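Local atomic coordinates of reducing end xylose-releasing exo-oligoxylanase (Bacillus halodurans, PDB entry 1WU4), a protein that hydrolyses xylooligosaccharides of three or more units, releasing xylose from the reducing end with inversion of anomeric configuration. Residues A[6-18]-A[272-284]. The protein carries 1 engineered substitution. Sequence-based numbering, arbitrary orientation.
Sequences EGAFYTREYRNLF and GLDAEWFGGSEWS
Ala-8 N and Phe-9 N, in the first turn of helix 8-11, donate to carbonyls in the last turn of helix 265-278: Ala-8 N lies 2.8 Å from Glu-276 O, and Phe-9 N meets a lone pair of Trp-277 O at 2.9 Å. The case illustrates how two helix ends satisfy each other, the amides at one N-terminus using carbonyls at the other's C-terminus. Gly-7, the N-cap residue, fits closely here, its CA 3.3 Å from Trp-277 O in a CA-H...O contact. Beside this junction CE1 of Phe-278 reaches over one face of the Phe-9 ring, 3.4 Å from CG, the ring planes inclined at 31°. In this (alpha/alpha)6 barrel of glycoside hydrolase family 8, the N-terminal segment is thus fastened to the end of a long helix, away from the probable catalytic residues. Farther along, Glu-276 bends at chi2 (51°) and brings OE2 within 3.0 Å of Arg-15 N, which approaches from above the carboxylate plane. Glu-276 OE1 accepts from two waters, one taking the proton of Arg-15 NE and the other one from NH2, so that they link the two groups across a long salt bridge, while Arg-15 NH1 pairs with Glu-20. The Tyr-14 ring, with Ala-8 CB against one face, presents CE1 to Trp-277 NE1 at 3.8 Å. Residues near the C-terminus hold the polar ends of both: Tyr-14 OH is hydrogen-bonded to Ile-378 N, and Trp-277 NE1 to Phe-376 O.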
loop_
_atom_site.group_PDB
_atom_site.type_symbol
_atom_site.label_atom_id
_atom_site.label_comp_id
_atom_site.label_asym_id
_atom_site.label_seq_id
_atom_site.Cartn_x
_atom_site.Cartn_y
_atom_site.Cartn_z
ATOM N N GLU A 6 14.692 -15.631 -8.670
ATOM C CA GLU A 6 13.671 -14.984 -9.539
ATOM C C GLU A 6 12.359 -14.791 -8.784
ATOM O O GLU A 6 12.015 -15.578 -7.901
ATOM C CB GLU A 6 13.443 -15.825 -10.800
ATOM C CG GLU A 6 13.089 -17.276 -10.531
ATOM C CD GLU A 6 13.005 -18.100 -11.803
ATOM O OE1 GLU A 6 12.199 -17.750 -12.691
ATOM O OE2 GLU A 6 13.743 -19.101 -11.915
ATOM N N GLY A 7 11.630 -13.739 -9.141
ATOM C CA GLY A 7 10.375 -13.440 -8.474
ATOM C C GLY A 7 9.205 -14.346 -8.806
ATOM O O GLY A 7 9.228 -15.095 -9.785
ATOM N N ALA A 8 8.168 -14.265 -7.976
ATOM C CA ALA A 8 6.959 -15.060 -8.150
ATOM C C ALA A 8 6.260 -14.754 -9.472
ATOM O O ALA A 8 5.521 -15.585 -9.996
ATOM C CB ALA A 8 6.011 -14.814 -6.988
ATOM N N PHE A 9 6.480 -13.556 -10.004
ATOM C CA PHE A 9 5.880 -13.172 -11.278
ATOM C C PHE A 9 6.281 -14.195 -12.340
ATOM O O PHE A 9 5.506 -14.513 -13.244
ATOM C CB PHE A 9 6.379 -11.784 -11.691
ATOM C CG PHE A 9 6.013 -11.393 -13.099
ATOM C CD1 PHE A 9 4.760 -10.864 -13.391
ATOM C CD2 PHE A 9 6.932 -11.551 -14.133
ATOM C CE1 PHE A 9 4.428 -10.495 -14.695
ATOM C CE2 PHE A 9 6.609 -11.187 -15.440
ATOM C CZ PHE A 9 5.354 -10.657 -15.721
ATOM N N TYR A 10 7.502 -14.708 -12.213
ATOM C CA TYR A 10 8.048 -15.678 -13.159
ATOM C C TYR A 10 7.793 -17.134 -12.773
ATOM O O TYR A 10 7.351 -17.932 -13.598
ATOM C CB TYR A 10 9.556 -15.456 -13.299
ATOM C CG TYR A 10 9.930 -14.047 -13.703
ATOM C CD1 TYR A 10 9.789 -13.618 -15.022
ATOM C CD2 TYR A 10 10.406 -13.136 -12.760
ATOM C CE1 TYR A 10 10.114 -12.312 -15.392
ATOM C CE2 TYR A 10 10.732 -11.831 -13.119
ATOM C CZ TYR A 10 10.583 -11.426 -14.435
ATOM O OH TYR A 10 10.900 -10.134 -14.793
ATOM N N THR A 11 8.073 -17.475 -11.519
ATOM C CA THR A 11 7.901 -18.845 -11.034
ATOM C C THR A 11 6.461 -19.218 -10.704
ATOM O O THR A 11 6.099 -20.395 -10.722
ATOM C CB THR A 11 8.726 -19.084 -9.765
ATOM O OG1 THR A 11 8.176 -18.305 -8.696
ATOM C CG2 THR A 11 10.172 -18.681 -9.981
ATOM N N ARG A 12 5.652 -18.212 -10.394
ATOM C CA ARG A 12 4.256 -18.414 -10.030
ATOM C C ARG A 12 4.150 -19.155 -8.696
ATOM O O ARG A 12 3.109 -19.722 -8.364
ATOM C CB ARG A 12 3.507 -19.170 -11.136
ATOM C CG ARG A 12 3.544 -18.468 -12.493
ATOM C CD ARG A 12 3.156 -16.994 -12.373
ATOM N NE ARG A 12 3.229 -16.285 -13.649
ATOM C CZ ARG A 12 2.315 -16.372 -14.611
ATOM N NH1 ARG A 12 1.248 -17.143 -14.448
ATOM N NH2 ARG A 12 2.468 -15.690 -15.738
ATOM N N GLU A 13 5.247 -19.145 -7.941
ATOM C CA GLU A 13 5.301 -19.764 -6.621
ATOM C C GLU A 13 5.675 -18.670 -5.623
ATOM O O GLU A 13 6.666 -17.959 -5.807
ATOM C CB GLU A 13 6.335 -20.894 -6.588
ATOM C CG GLU A 13 5.891 -22.147 -7.325
ATOM C CD GLU A 13 6.843 -23.314 -7.134
ATOM O OE1 GLU A 13 6.529 -24.422 -7.621
ATOM O OE2 GLU A 13 7.903 -23.126 -6.500
ATOM N N TYR A 14 4.874 -18.536 -4.572
ATOM C CA TYR A 14 5.093 -17.506 -3.564
ATOM C C TYR A 14 5.714 -18.062 -2.298
ATOM O O TYR A 14 5.290 -19.092 -1.779
ATOM C CB TYR A 14 3.762 -16.819 -3.254
ATOM C CG TYR A 14 3.185 -16.135 -4.469
ATOM C CD1 TYR A 14 3.394 -14.777 -4.694
ATOM C CD2 TYR A 14 2.500 -16.865 -5.439
ATOM C CE1 TYR A 14 2.938 -14.162 -5.855
ATOM C CE2 TYR A 14 2.042 -16.261 -6.605
ATOM C CZ TYR A 14 2.267 -14.910 -6.806
ATOM O OH TYR A 14 1.833 -14.312 -7.965
ATOM N N ARG A 15 6.725 -17.363 -1.796
ATOM C CA ARG A 15 7.420 -17.798 -0.598
ATOM C C ARG A 15 6.571 -17.649 0.655
ATOM O O ARG A 15 5.976 -16.599 0.894
ATOM C CB ARG A 15 8.714 -16.996 -0.424
ATOM C CG ARG A 15 9.584 -17.469 0.735
ATOM C CD ARG A 15 10.699 -16.478 1.033
ATOM N NE ARG A 15 11.548 -16.230 -0.129
ATOM C CZ ARG A 15 12.468 -17.074 -0.587
ATOM N NH1 ARG A 15 12.672 -18.237 0.019
ATOM N NH2 ARG A 15 13.182 -16.754 -1.656
ATOM N N ASN A 16 6.508 -18.718 1.440
ATOM C CA ASN A 16 5.786 -18.712 2.705
ATOM C C ASN A 16 6.927 -18.561 3.704
ATOM O O ASN A 16 7.484 -19.554 4.187
ATOM C CB ASN A 16 5.068 -20.043 2.934
ATOM C CG ASN A 16 4.225 -20.039 4.194
ATOM O OD1 ASN A 16 4.477 -19.265 5.120
ATOM N ND2 ASN A 16 3.228 -20.914 4.243
ATOM N N LEU A 17 7.292 -17.319 3.996
ATOM C CA LEU A 17 8.399 -17.068 4.899
ATOM C C LEU A 17 8.126 -17.559 6.311
ATOM O O LEU A 17 9.043 -17.996 6.998
ATOM C CB LEU A 17 8.763 -15.579 4.897
ATOM C CG LEU A 17 10.124 -15.223 5.510
ATOM C CD1 LEU A 17 11.226 -16.101 4.918
ATOM C CD2 LEU A 17 10.417 -13.751 5.256
ATOM N N PHE A 18 6.873 -17.493 6.757
ATOM C CA PHE A 18 6.553 -17.993 8.092
ATOM C C PHE A 18 6.963 -19.465 8.166
ATOM O O PHE A 18 7.599 -19.902 9.127
ATOM C CB PHE A 18 5.045 -17.917 8.383
ATOM C CG PHE A 18 4.537 -16.539 8.708
ATOM C CD1 PHE A 18 5.130 -15.766 9.700
ATOM C CD2 PHE A 18 3.403 -16.049 8.068
ATOM C CE1 PHE A 18 4.597 -14.522 10.053
ATOM C CE2 PHE A 18 2.862 -14.812 8.411
ATOM C CZ PHE A 18 3.456 -14.047 9.405
ATOM N N GLY A 272 9.719 -5.269 0.323
ATOM C CA GLY A 272 9.583 -6.700 0.510
ATOM C C GLY A 272 8.692 -7.337 -0.543
ATOM O O GLY A 272 9.032 -8.382 -1.103
ATOM N N LEU A 273 7.550 -6.719 -0.831
ATOM C CA LEU A 273 6.644 -7.290 -1.819
ATOM C C LEU A 273 7.232 -7.242 -3.228
ATOM O O LEU A 273 7.066 -8.183 -4.003
ATOM C CB LEU A 273 5.284 -6.581 -1.784
ATOM C CG LEU A 273 4.194 -7.280 -2.603
ATOM C CD1 LEU A 273 3.984 -8.702 -2.084
ATOM C CD2 LEU A 273 2.899 -6.491 -2.509
ATOM N N ASP A 274 7.915 -6.150 -3.564
ATOM C CA ASP A 274 8.532 -6.037 -4.884
ATOM C C ASP A 274 9.595 -7.126 -5.044
ATOM O O ASP A 274 9.721 -7.726 -6.113
ATOM C CB ASP A 274 9.153 -4.642 -5.067
ATOM C CG ASP A 274 9.806 -4.457 -6.433
ATOM O OD1 ASP A 274 9.264 -4.956 -7.437
ATOM O OD2 ASP A 274 10.860 -3.791 -6.506
ATOM N N ALA A 275 10.345 -7.397 -3.979
ATOM C CA ALA A 275 11.380 -8.425 -4.033
ATOM C C ALA A 275 10.755 -9.791 -4.277
ATOM O O ALA A 275 11.263 -10.583 -5.070
ATOM C CB ALA A 275 12.175 -8.442 -2.734
ATOM N N GLU A 276 9.647 -10.065 -3.599
ATOM C CA GLU A 276 8.969 -11.347 -3.757
ATOM C C GLU A 276 8.376 -11.520 -5.149
ATOM O O GLU A 276 8.525 -12.573 -5.770
ATOM C CB GLU A 276 7.861 -11.496 -2.712
ATOM C CG GLU A 276 7.072 -12.803 -2.805
ATOM C CD GLU A 276 7.960 -14.036 -2.845
ATOM O OE1 GLU A 276 9.059 -14.005 -2.253
ATOM O OE2 GLU A 276 7.548 -15.046 -3.455
ATOM N N TRP A 277 7.703 -10.484 -5.640
ATOM C CA TRP A 277 7.077 -10.542 -6.955
ATOM C C TRP A 277 8.042 -10.489 -8.136
ATOM O O TRP A 277 7.948 -11.303 -9.057
ATOM C CB TRP A 277 6.065 -9.404 -7.111
ATOM C CG TRP A 277 4.762 -9.607 -6.390
ATOM C CD1 TRP A 277 4.431 -10.625 -5.537
ATOM C CD2 TRP A 277 3.614 -8.754 -6.462
ATOM N NE1 TRP A 277 3.143 -10.454 -5.074
ATOM C CE2 TRP A 277 2.622 -9.313 -5.627
ATOM C CE3 TRP A 277 3.327 -7.567 -7.154
ATOM C CZ2 TRP A 277 1.362 -8.724 -5.462
ATOM C CZ3 TRP A 277 2.071 -6.982 -6.989
ATOM C CH2 TRP A 277 1.107 -7.562 -6.149
ATOM N N PHE A 278 8.969 -9.539 -8.118
ATOM C CA PHE A 278 9.881 -9.392 -9.242
ATOM C C PHE A 278 11.345 -9.742 -9.030
ATOM O O PHE A 278 12.172 -9.519 -9.915
ATOM C CB PHE A 278 9.725 -7.983 -9.811
ATOM C CG PHE A 278 8.418 -7.783 -10.516
ATOM C CD1 PHE A 278 8.241 -8.251 -11.815
ATOM C CD2 PHE A 278 7.333 -7.219 -9.854
ATOM C CE1 PHE A 278 7.004 -8.166 -12.442
ATOM C CE2 PHE A 278 6.089 -7.129 -10.473
ATOM C CZ PHE A 278 5.921 -7.603 -11.769
ATOM N N GLY A 279 11.663 -10.307 -7.871
ATOM C CA GLY A 279 13.033 -10.708 -7.607
ATOM C C GLY A 279 13.800 -9.851 -6.626
ATOM O O GLY A 279 13.616 -8.635 -6.548
ATOM N N GLY A 280 14.681 -10.497 -5.872
ATOM C CA GLY A 280 15.479 -9.772 -4.906
ATOM C C GLY A 280 16.547 -8.958 -5.604
ATOM O O GLY A 280 16.753 -9.087 -6.814
ATOM N N SER A 281 17.216 -8.101 -4.845
ATOM C CA SER A 281 18.284 -7.272 -5.384
ATOM C C SER A 281 19.241 -6.973 -4.246
ATOM O O SER A 281 18.862 -7.021 -3.076
ATOM C CB SER A 281 17.733 -5.961 -5.958
ATOM O OG SER A 281 17.221 -5.122 -4.938
ATOM N N GLU A 282 20.488 -6.674 -4.588
ATOM C CA GLU A 282 21.482 -6.375 -3.573
ATOM C C GLU A 282 21.049 -5.153 -2.769
ATOM O O GLU A 282 21.125 -5.147 -1.540
ATOM C CB GLU A 282 22.839 -6.111 -4.225
ATOM C CG GLU A 282 24.001 -6.066 -3.248
ATOM C CD GLU A 282 24.335 -7.430 -2.675
ATOM O OE1 GLU A 282 25.232 -7.511 -1.808
ATOM O OE2 GLU A 282 23.704 -8.424 -3.094
ATOM N N TRP A 283 20.583 -4.122 -3.466
ATOM C CA TRP A 283 20.159 -2.903 -2.790
ATOM C C TRP A 283 19.009 -3.141 -1.814
ATOM O O TRP A 283 19.042 -2.653 -0.689
ATOM C CB TRP A 283 19.730 -1.828 -3.795
ATOM C CG TRP A 283 19.379 -0.539 -3.109
ATOM C CD1 TRP A 283 20.236 0.473 -2.776
ATOM C CD2 TRP A 283 18.099 -0.171 -2.570
ATOM N NE1 TRP A 283 19.576 1.441 -2.060
ATOM C CE2 TRP A 283 18.263 1.072 -1.919
ATOM C CE3 TRP A 283 16.833 -0.773 -2.572
ATOM C CZ2 TRP A 283 17.207 1.726 -1.274
ATOM C CZ3 TRP A 283 15.782 -0.121 -1.930
ATOM C CH2 TRP A 283 15.978 1.115 -1.291
ATOM N N SER A 284 17.996 -3.886 -2.244
ATOM C CA SER A 284 16.847 -4.144 -1.379
ATOM C C SER A 284 17.213 -4.926 -0.125
ATOM O O SER A 284 16.746 -4.605 0.965
ATOM C CB SER A 284 15.751 -4.877 -2.152
ATOM O OG SER A 284 15.230 -4.044 -3.174
HETATM O O HOH W 1 14.677 -13.255 -6.274
HETATM O O HOH W 2 13.192 -12.115 -10.885
HETATM O O HOH W 3 11.891 -8.773 -12.619
HETATM O O HOH W 4 9.185 -17.098 -4.086
HETATM O O HOH W 5 11.082 -13.529 -0.613
HETATM O O HOH W 6 11.389 -15.006 -3.522
#